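PKS (Streptomyces albus, PDB 4OQJ) carries a ketosynthase domain of an oxazolomycin polyketide synthase that probably catalyses decarboxylative condensation of acyl chains carried on acyl carrier proteins. Local coordinates at residues C212-A217 against V264-S269; V281-A286 against I446-P451; T277-I282 against R691-T696. All coordinates share one frame; numbering follows the deposited sequence.

Contact 1. Residues C212-A217 against V264-S269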
loop_
_atom_site.group_PDB
_atom_site.type_symbol
_atom_site.label_atom_id
_atom_site.label_comp_id
_atom_site.label_asym_id
_atom_site.label_seq_id
_atom_site.Cartn_x
_atom_site.Cartn_y
_atom_site.Cartn_z
ATOM N N CYS A 212 9.007 -10.657 -2.779
ATOM C CA CYS A 212 9.331 -11.422 -1.572
ATOM C C CYS A 212 8.869 -12.876 -1.675
ATOM O O CYS A 212 8.117 -13.229 -2.575
ATOM C CB CYS A 212 8.701 -10.768 -0.333
ATOM S SG CYS A 212 6.959 -10.437 -0.467
ATOM N N THR A 213 9.319 -13.712 -0.741
ATOM C CA THR A 213 8.963 -15.140 -0.753
ATOM C C THR A 213 7.946 -15.461 0.344
ATOM O O THR A 213 7.233 -16.460 0.263
ATOM C CB THR A 213 10.217 -16.029 -0.609
ATOM O OG1 THR A 213 10.821 -15.844 0.676
ATOM C CG2 THR A 213 11.237 -15.681 -1.698
HETATM N N MSE A 214 7.865 -14.597 1.349
HETATM C CA MSE A 214 6.815 -14.656 2.360
HETATM C C MSE A 214 6.368 -13.248 2.667
HETATM O O MSE A 214 7.109 -12.300 2.424
HETATM C CB MSE A 214 7.303 -15.324 3.651
HETATM C CG MSE A 214 7.461 -16.825 3.603
HETATM SE SE MSE A 214 8.516 -17.469 5.141
HETATM C CE MSE A 214 7.676 -16.494 6.551
ATOM N N ALA A 215 5.168 -13.097 3.217
ATOM C CA ALA A 215 4.683 -11.767 3.572
ATOM C C ALA A 215 3.747 -11.819 4.763
ATOM O O ALA A 215 2.923 -12.728 4.865
ATOM C CB ALA A 215 3.979 -11.129 2.375
ATOM N N LEU A 216 3.893 -10.860 5.673
ATOM C CA LEU A 216 2.876 -10.620 6.691
ATOM C C LEU A 216 1.865 -9.601 6.209
ATOM O O LEU A 216 2.211 -8.638 5.516
ATOM C CB LEU A 216 3.487 -10.120 7.997
ATOM C CG LEU A 216 3.937 -11.213 8.953
ATOM C CD1 LEU A 216 5.314 -11.694 8.568
ATOM C CD2 LEU A 216 3.908 -10.722 10.368
ATOM N N ALA A 217 0.616 -9.808 6.598
ATOM C CA ALA A 217 -0.438 -8.833 6.378
ATOM C C ALA A 217 -1.255 -8.755 7.647
ATOM O O ALA A 217 -1.604 -9.782 8.227
ATOM C CB ALA A 217 -1.314 -9.218 5.188
ATOM N N VAL A 264 0.490 -14.859 7.903
ATOM C CA VAL A 264 1.749 -15.065 7.187
ATOM C C VAL A 264 1.427 -15.826 5.903
ATOM O O VAL A 264 0.805 -16.887 5.955
ATOM C CB VAL A 264 2.750 -15.855 8.043
ATOM C CG1 VAL A 264 4.073 -16.091 7.300
ATOM C CG2 VAL A 264 2.994 -15.154 9.365
ATOM N N LEU A 265 1.832 -15.267 4.764
ATOM C CA LEU A 265 1.446 -15.754 3.446
ATOM C C LEU A 265 2.674 -16.207 2.666
ATOM O O LEU A 265 3.754 -15.636 2.815
ATOM C CB LEU A 265 0.711 -14.654 2.674
ATOM C CG LEU A 265 -0.486 -14.053 3.427
ATOM C CD1 LEU A 265 -1.090 -12.887 2.662
ATOM C CD2 LEU A 265 -1.546 -15.109 3.693
ATOM N N LYS A 266 2.486 -17.232 1.835
ATOM C CA LYS A 266 3.540 -17.826 1.021
ATOM C C LYS A 266 2.883 -18.519 -0.163
ATOM O O LYS A 266 1.775 -19.030 -0.026
ATOM C CB LYS A 266 4.344 -18.837 1.847
ATOM C CG LYS A 266 5.515 -19.483 1.103
ATOM C CD LYS A 266 6.117 -20.640 1.912
ATOM C CE LYS A 266 7.555 -20.406 2.274
ATOM N NZ LYS A 266 8.200 -21.574 2.964
ATOM N N ARG A 267 3.534 -18.551 -1.317
ATOM C CA ARG A 267 2.959 -19.282 -2.442
ATOM C C ARG A 267 2.649 -20.682 -1.985
ATOM O O ARG A 267 3.439 -21.279 -1.267
ATOM C CB ARG A 267 3.902 -19.365 -3.626
ATOM C CG ARG A 267 4.179 -18.080 -4.333
ATOM C CD ARG A 267 4.966 -18.408 -5.571
ATOM N NE ARG A 267 5.440 -17.221 -6.264
ATOM C CZ ARG A 267 5.014 -16.823 -7.459
ATOM N NH1 ARG A 267 4.082 -17.510 -8.131
ATOM N NH2 ARG A 267 5.531 -15.723 -7.989
ATOM N N LEU A 268 1.508 -21.209 -2.395
ATOM C CA LEU A 268 1.113 -22.542 -1.944
ATOM C C LEU A 268 2.117 -23.594 -2.373
ATOM O O LEU A 268 2.461 -24.475 -1.583
ATOM C CB LEU A 268 -0.269 -22.914 -2.474
ATOM C CG LEU A 268 -0.726 -24.333 -2.137
ATOM C CD1 LEU A 268 -0.733 -24.563 -0.637
ATOM C CD2 LEU A 268 -2.122 -24.609 -2.737
ATOM N N SER A 269 2.591 -23.514 -3.611
ATOM C CA SER A 269 3.564 -24.503 -4.089
ATOM C C SER A 269 4.821 -24.481 -3.226
ATOM O O SER A 269 5.325 -25.538 -2.876
ATOM C CB SER A 269 3.934 -24.265 -5.549
ATOM O OG SER A 269 4.524 -22.986 -5.712
HETATM O O HOH W 1 7.140 -15.804 -4.222
HETATM O O HOH W 2 6.242 -17.660 -1.800
#
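Ala215 and Leu265 face each other as an antiparallel hydrogen-bonded pair, and both bonds of the pair are formed. Ala215 N donates to Leu265 O at 2.9 Å, with an angle of 152° at the hydrogen, and Leu265 N returns a bond of 2.8 Å to Ala215 O. Beside this pair of bonds, the CA of Met214 leans on Leu265 O at 3.2 Å in a CA-H...O contact. The strands 214-221 and 259-267 are neighbours in the large mixed sheet of the thiolase-type ketosynthase fold, sandwiched here between helices 105-121 and 195-209. On the helix 105-121 side the apolar contacts belong to Met214, a selenomethionine, Leu216 and Val264. A bend at chi3 (46°) curls the Met214 chain until CE meets Val264 CG1 at 3.7 Å, while Val264 CG2 lies alongside Leu216 CG. Lys266 sends its aliphatic CE past Met214 CG at 3.8 Å; its NZ makes salt bridges to Asp274 and Asp276 and a hydrogen bond to Tyr123 OH. Ala217 and Leu265 lie on the other face, against helix 195-209. Water continues the link where the strand pairing ends: one molecule accepts from Arg267 N at 2.9 Å and reaches Thr213 O, and another sits in the guanidinium plane beside Arg267 NE, near Cys212 O.

Contact 2. Residues V281-A286 against I446-P451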
loop_
_atom_site.group_PDB
_atom_site.type_symbol
_atom_site.label_atom_id
_atom_site.label_comp_id
_atom_site.label_asym_id
_atom_site.label_seq_id
_atom_site.Cartn_x
_atom_site.Cartn_y
_atom_site.Cartn_z
ATOM N N VAL A 281 -6.068 -21.741 1.975
ATOM C CA VAL A 281 -5.519 -21.259 0.707
ATOM C C VAL A 281 -6.324 -20.052 0.205
ATOM O O VAL A 281 -7.533 -20.103 0.099
ATOM C CB VAL A 281 -5.520 -22.358 -0.368
ATOM C CG1 VAL A 281 -4.932 -21.849 -1.675
ATOM C CG2 VAL A 281 -4.761 -23.588 0.125
ATOM N N ILE A 282 -5.630 -18.959 -0.066
ATOM C CA ILE A 282 -6.224 -17.791 -0.705
ATOM C C ILE A 282 -6.152 -18.012 -2.208
ATOM O O ILE A 282 -5.065 -18.170 -2.781
ATOM C CB ILE A 282 -5.505 -16.511 -0.283
ATOM C CG1 ILE A 282 -5.720 -16.284 1.216
ATOM C CG2 ILE A 282 -6.015 -15.308 -1.080
ATOM C CD1 ILE A 282 -4.869 -15.191 1.797
ATOM N N LYS A 283 -7.327 -18.093 -2.824
ATOM C CA LYS A 283 -7.462 -18.400 -4.241
ATOM C C LYS A 283 -7.416 -17.133 -5.065
ATOM O O LYS A 283 -7.011 -17.145 -6.232
ATOM C CB LYS A 283 -8.780 -19.133 -4.502
ATOM C CG LYS A 283 -9.002 -20.376 -3.647
ATOM C CD LYS A 283 -8.184 -21.553 -4.136
ATOM C CE LYS A 283 -8.701 -22.111 -5.463
ATOM N NZ LYS A 283 -7.795 -23.176 -5.979
ATOM N N GLY A 284 -7.847 -16.031 -4.457
ATOM C CA GLY A 284 -7.895 -14.767 -5.161
ATOM C C GLY A 284 -8.382 -13.636 -4.273
ATOM O O GLY A 284 -8.995 -13.862 -3.219
ATOM N N THR A 285 -8.086 -12.415 -4.697
ATOM C CA THR A 285 -8.465 -11.214 -3.960
ATOM C C THR A 285 -8.782 -10.114 -4.951
ATOM O O THR A 285 -8.279 -10.132 -6.069
ATOM C CB THR A 285 -7.343 -10.717 -3.028
ATOM O OG1 THR A 285 -6.242 -10.236 -3.818
ATOM C CG2 THR A 285 -6.844 -11.824 -2.094
ATOM N N ALA A 286 -9.601 -9.155 -4.537
ATOM C CA ALA A 286 -9.899 -8.005 -5.373
ATOM C C ALA A 286 -10.125 -6.792 -4.493
ATOM O O ALA A 286 -10.601 -6.913 -3.363
ATOM C CB ALA A 286 -11.109 -8.276 -6.257
ATOM N N ILE A 446 -11.140 -14.723 -1.553
ATOM C CA ILE A 446 -11.657 -16.078 -1.700
ATOM C C ILE A 446 -10.691 -17.016 -1.012
ATOM O O ILE A 446 -9.490 -17.020 -1.314
ATOM C CB ILE A 446 -11.808 -16.504 -3.168
ATOM C CG1 ILE A 446 -12.710 -15.517 -3.937
ATOM C CG2 ILE A 446 -12.331 -17.948 -3.258
ATOM C CD1 ILE A 446 -14.108 -15.373 -3.392
ATOM N N VAL A 447 -11.222 -17.807 -0.093
ATOM C CA VAL A 447 -10.413 -18.709 0.728
ATOM C C VAL A 447 -10.932 -20.136 0.576
ATOM O O VAL A 447 -12.145 -20.358 0.574
ATOM C CB VAL A 447 -10.445 -18.319 2.231
ATOM C CG1 VAL A 447 -9.411 -19.104 2.991
ATOM C CG2 VAL A 447 -10.196 -16.831 2.421
ATOM N N GLU A 448 -10.008 -21.090 0.453
ATOM C CA GLU A 448 -10.332 -22.509 0.344
ATOM C C GLU A 448 -9.694 -23.313 1.489
ATOM O O GLU A 448 -8.654 -22.935 2.063
ATOM C CB GLU A 448 -9.867 -23.039 -1.014
ATOM C CG GLU A 448 -10.284 -24.461 -1.334
ATOM C CD GLU A 448 -9.951 -24.851 -2.771
ATOM O OE1 GLU A 448 -10.676 -24.426 -3.699
ATOM O OE2 GLU A 448 -8.951 -25.568 -2.978
ATOM N N GLU A 449 -10.322 -24.428 1.833
ATOM C CA GLU A 449 -9.781 -25.278 2.872
ATOM C C GLU A 449 -8.426 -25.806 2.402
ATOM O O GLU A 449 -8.170 -25.895 1.201
ATOM C CB GLU A 449 -10.738 -26.417 3.200
ATOM C CG GLU A 449 -10.954 -27.403 2.059
ATOM C CD GLU A 449 -11.803 -28.584 2.498
ATOM O OE1 GLU A 449 -11.416 -29.229 3.495
ATOM O OE2 GLU A 449 -12.852 -28.856 1.867
ATOM N N PRO A 450 -7.539 -26.117 3.347
ATOM C CA PRO A 450 -6.212 -26.555 2.925
ATOM C C PRO A 450 -6.243 -27.958 2.327
ATOM O O PRO A 450 -7.175 -28.722 2.601
ATOM C CB PRO A 450 -5.408 -26.519 4.225
ATOM C CG PRO A 450 -6.414 -26.788 5.288
ATOM C CD PRO A 450 -7.703 -26.155 4.810
ATOM N N PRO A 451 -5.240 -28.297 1.507
ATOM C CA PRO A 451 -5.189 -29.658 0.963
ATOM C C PRO A 451 -4.872 -30.680 2.050
ATOM O O PRO A 451 -4.289 -30.325 3.084
ATOM C CB PRO A 451 -4.070 -29.580 -0.079
ATOM C CG PRO A 451 -3.200 -28.449 0.385
ATOM C CD PRO A 451 -4.110 -27.468 1.052
#
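Strands 281-286 and 446-448 run antiparallel at 150°, with Val281-Glu448 and Gly284-Ile446 as hydrogen-bonded pairs flanking the non-hydrogen-bonded pair Ile282-Val447, and a one-residue shift between Ile282 and Gly284 marks a beta bulge at Lys283. Glu448 N donates to Val281 O at 2.7 Å and Val281 N to Glu448 O; through the bulge, Ile446 N points straight at Gly284 O (180° at the hydrogen), and Lys283 N donates to Ile446 O. Pairing leaves Gly284 N, buried here, without a partner. The Lys283 side chain starts toward the opposite strand, and its bends at chi2 and chi3 fold it across Glu448: CG packs on Glu448 CB at 3.8 Å and CE approaches Glu448 OE1 at 3.5 Å. Ile446 CG2 lies against Lys283 CB at 3.9 Å. Farther along, Val281 CG2 meets Pro451 CD at 4.0 Å, the two side chains crossing at about a right angle. Val447, on the face with Ile282, packs on helix 376-390. The salt bridge from Lys283 NZ to Glu448 OE1 is long, 3.9 Å, and each charge has another partner: Asp22 for the lysine, Arg430 for the glutamate. The four groups thus form an alternating chain of charge, which would be expected to keep both Lys283 and Glu448 ionised.

Contact 3. Residues T277-I282 against R691-T696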
loop_
_atom_site.group_PDB
_atom_site.type_symbol
_atom_site.label_atom_id
_atom_site.label_comp_id
_atom_site.label_asym_id
_atom_site.label_seq_id
_atom_site.Cartn_x
_atom_site.Cartn_y
_atom_site.Cartn_z
ATOM N N THR A 277 2.964 -25.921 7.568
ATOM C CA THR A 277 1.545 -26.122 7.830
ATOM C C THR A 277 0.721 -25.127 7.005
ATOM O O THR A 277 0.953 -23.919 7.072
ATOM C CB THR A 277 1.229 -25.954 9.310
ATOM O OG1 THR A 277 1.855 -27.020 10.043
ATOM C CG2 THR A 277 -0.276 -26.013 9.560
ATOM N N VAL A 278 -0.211 -25.631 6.203
ATOM C CA VAL A 278 -1.131 -24.767 5.446
ATOM C C VAL A 278 -2.463 -24.706 6.198
ATOM O O VAL A 278 -3.129 -25.722 6.389
ATOM C CB VAL A 278 -1.329 -25.284 4.006
ATOM C CG1 VAL A 278 -2.256 -24.374 3.208
ATOM C CG2 VAL A 278 0.022 -25.402 3.299
ATOM N N HIS A 279 -2.819 -23.525 6.677
ATOM C CA HIS A 279 -4.053 -23.339 7.441
ATOM C C HIS A 279 -5.256 -23.146 6.509
ATOM O O HIS A 279 -6.384 -23.527 6.827
ATOM C CB HIS A 279 -3.911 -22.142 8.381
ATOM C CG HIS A 279 -2.931 -22.361 9.488
ATOM N ND1 HIS A 279 -1.569 -22.340 9.288
ATOM C CD2 HIS A 279 -3.118 -22.644 10.799
ATOM C CE1 HIS A 279 -0.955 -22.583 10.436
ATOM N NE2 HIS A 279 -1.871 -22.758 11.366
ATOM N N ALA A 280 -4.992 -22.555 5.354
ATOM C CA ALA A 280 -6.025 -22.325 4.346
ATOM C C ALA A 280 -5.337 -21.815 3.088
ATOM O O ALA A 280 -4.151 -21.472 3.142
ATOM C CB ALA A 280 -7.058 -21.327 4.850
ATOM N N VAL A 281 -6.068 -21.741 1.975
ATOM C CA VAL A 281 -5.519 -21.259 0.707
ATOM C C VAL A 281 -6.324 -20.052 0.205
ATOM O O VAL A 281 -7.533 -20.103 0.099
ATOM C CB VAL A 281 -5.520 -22.358 -0.368
ATOM C CG1 VAL A 281 -4.932 -21.849 -1.675
ATOM C CG2 VAL A 281 -4.761 -23.588 0.125
ATOM N N ILE A 282 -5.630 -18.959 -0.066
ATOM C CA ILE A 282 -6.224 -17.791 -0.705
ATOM C C ILE A 282 -6.152 -18.012 -2.208
ATOM O O ILE A 282 -5.065 -18.170 -2.781
ATOM C CB ILE A 282 -5.505 -16.511 -0.283
ATOM C CG1 ILE A 282 -5.720 -16.284 1.216
ATOM C CG2 ILE A 282 -6.015 -15.308 -1.080
ATOM C CD1 ILE A 282 -4.869 -15.191 1.797
ATOM N N ARG A 691 7.138 -27.771 9.692
ATOM C CA ARG A 691 6.833 -26.750 10.688
ATOM C C ARG A 691 5.391 -26.873 11.171
ATOM O O ARG A 691 4.474 -26.999 10.358
ATOM C CB ARG A 691 7.072 -25.356 10.104
ATOM C CG ARG A 691 8.525 -25.029 9.994
ATOM C CD ARG A 691 8.740 -23.791 9.191
ATOM N NE ARG A 691 10.124 -23.349 9.259
ATOM C CZ ARG A 691 11.113 -23.870 8.542
ATOM N NH1 ARG A 691 10.889 -24.877 7.706
ATOM N NH2 ARG A 691 12.333 -23.383 8.675
ATOM N N VAL A 692 5.184 -26.825 12.486
ATOM C CA VAL A 692 3.834 -27.000 13.043
ATOM C C VAL A 692 3.550 -25.951 14.111
ATOM O O VAL A 692 4.483 -25.473 14.773
ATOM C CB VAL A 692 3.645 -28.407 13.650
ATOM C CG1 VAL A 692 3.838 -29.481 12.585
ATOM C CG2 VAL A 692 4.632 -28.649 14.806
ATOM N N PRO A 693 2.267 -25.603 14.302
ATOM C CA PRO A 693 1.903 -24.644 15.352
ATOM C C PRO A 693 2.251 -25.121 16.757
ATOM O O PRO A 693 1.820 -26.196 17.158
ATOM C CB PRO A 693 0.379 -24.508 15.194
ATOM C CG PRO A 693 0.092 -24.943 13.817
ATOM C CD PRO A 693 1.093 -26.013 13.511
ATOM N N LEU A 694 3.030 -24.327 17.487
ATOM C CA LEU A 694 3.333 -24.598 18.888
ATOM C C LEU A 694 3.061 -23.312 19.656
ATOM O O LEU A 694 2.849 -22.277 19.034
ATOM C CB LEU A 694 4.779 -25.039 19.063
ATOM C CG LEU A 694 5.173 -26.329 18.345
ATOM C CD1 LEU A 694 6.669 -26.495 18.366
ATOM C CD2 LEU A 694 4.510 -27.520 19.002
ATOM N N PRO A 695 3.054 -23.364 21.001
ATOM C CA PRO A 695 2.727 -22.121 21.710
ATOM C C PRO A 695 3.713 -21.012 21.383
ATOM O O PRO A 695 4.850 -21.303 21.017
ATOM C CB PRO A 695 2.805 -22.517 23.182
ATOM C CG PRO A 695 2.495 -24.009 23.183
ATOM C CD PRO A 695 3.131 -24.525 21.916
ATOM N N THR A 696 3.258 -19.769 21.509
ATOM C CA THR A 696 4.038 -18.599 21.127
ATOM C C THR A 696 4.633 -17.953 22.377
ATOM O O THR A 696 4.332 -18.373 23.498
ATOM C CB THR A 696 3.165 -17.615 20.320
ATOM O OG1 THR A 696 1.930 -17.333 21.012
ATOM C CG2 THR A 696 2.828 -18.243 18.993
#
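Thr277 OG1 donates a hydrogen bond to Arg691 O at 2.6 Å. The hydroxyl lies in the carbonyl plane, on a lone pair, with a C=O...OG1 angle of 145°. Placing OG1 anti to the carbonyl carbon (chi1 -67°) turns it toward this acceptor, and the same oxygen also stands 3.6 Å from Val692 CA. Around the bond the contacts are van der Waals ones: the Pro693 ring meets the threonine tip to tip, with its CD 3.7 Å from Thr277 OG1 and 4.2 Å from Thr277 CG2. Pro693 CG then slides past the His279 imidazole, approaching NE2 obliquely at 3.8 Å. With 153 Å² buried in all, this is a small surface contact between the ketosynthase core and a loop that follows helix 680-684. In the next shell the imidazole is steadied by a weak bond from His279 ND1 to Val25 O, while Arg691 is anchored through NE to Gly122 O and by a cation-pi interaction with Tyr123. Val692 N bonds to Thr502 OG1. The loop thus lies between helix 496-505, touched by Val692 and Leu694, and helix 105-121, touched by Pro693 and Thr696, whereas Thr277 and His279 lean on helix 376-390 in the chain that leads into strand 280-289.

How the contacts relate
Contacts 1 and 2 lie in the same mixed sheet, their centres about 13 Å apart, and strand 23-31 runs between their strand pairs. Side chains nevertheless bridge that strand: Leu265 CD2 packs on Ile282 CD1 at 3.8 Å. Helix 268-274 leads from contact 1 into the chain that opens contacts 2 and 3, and Leu268 CD2 touches Val281 CG2 at 4.0 Å. Contacts 2 and 3 share Val281 and Ile282, and their centres are about 15 Å apart; Val447 CG1 lies 3.7 Å from Ala280 CB. Contact 3 joins the most widely separated segments, 409 residues apart, and its centre is about 12 Å from that of contact 1. The potassium ligands Ser292 and Lys294 belong to none of the three.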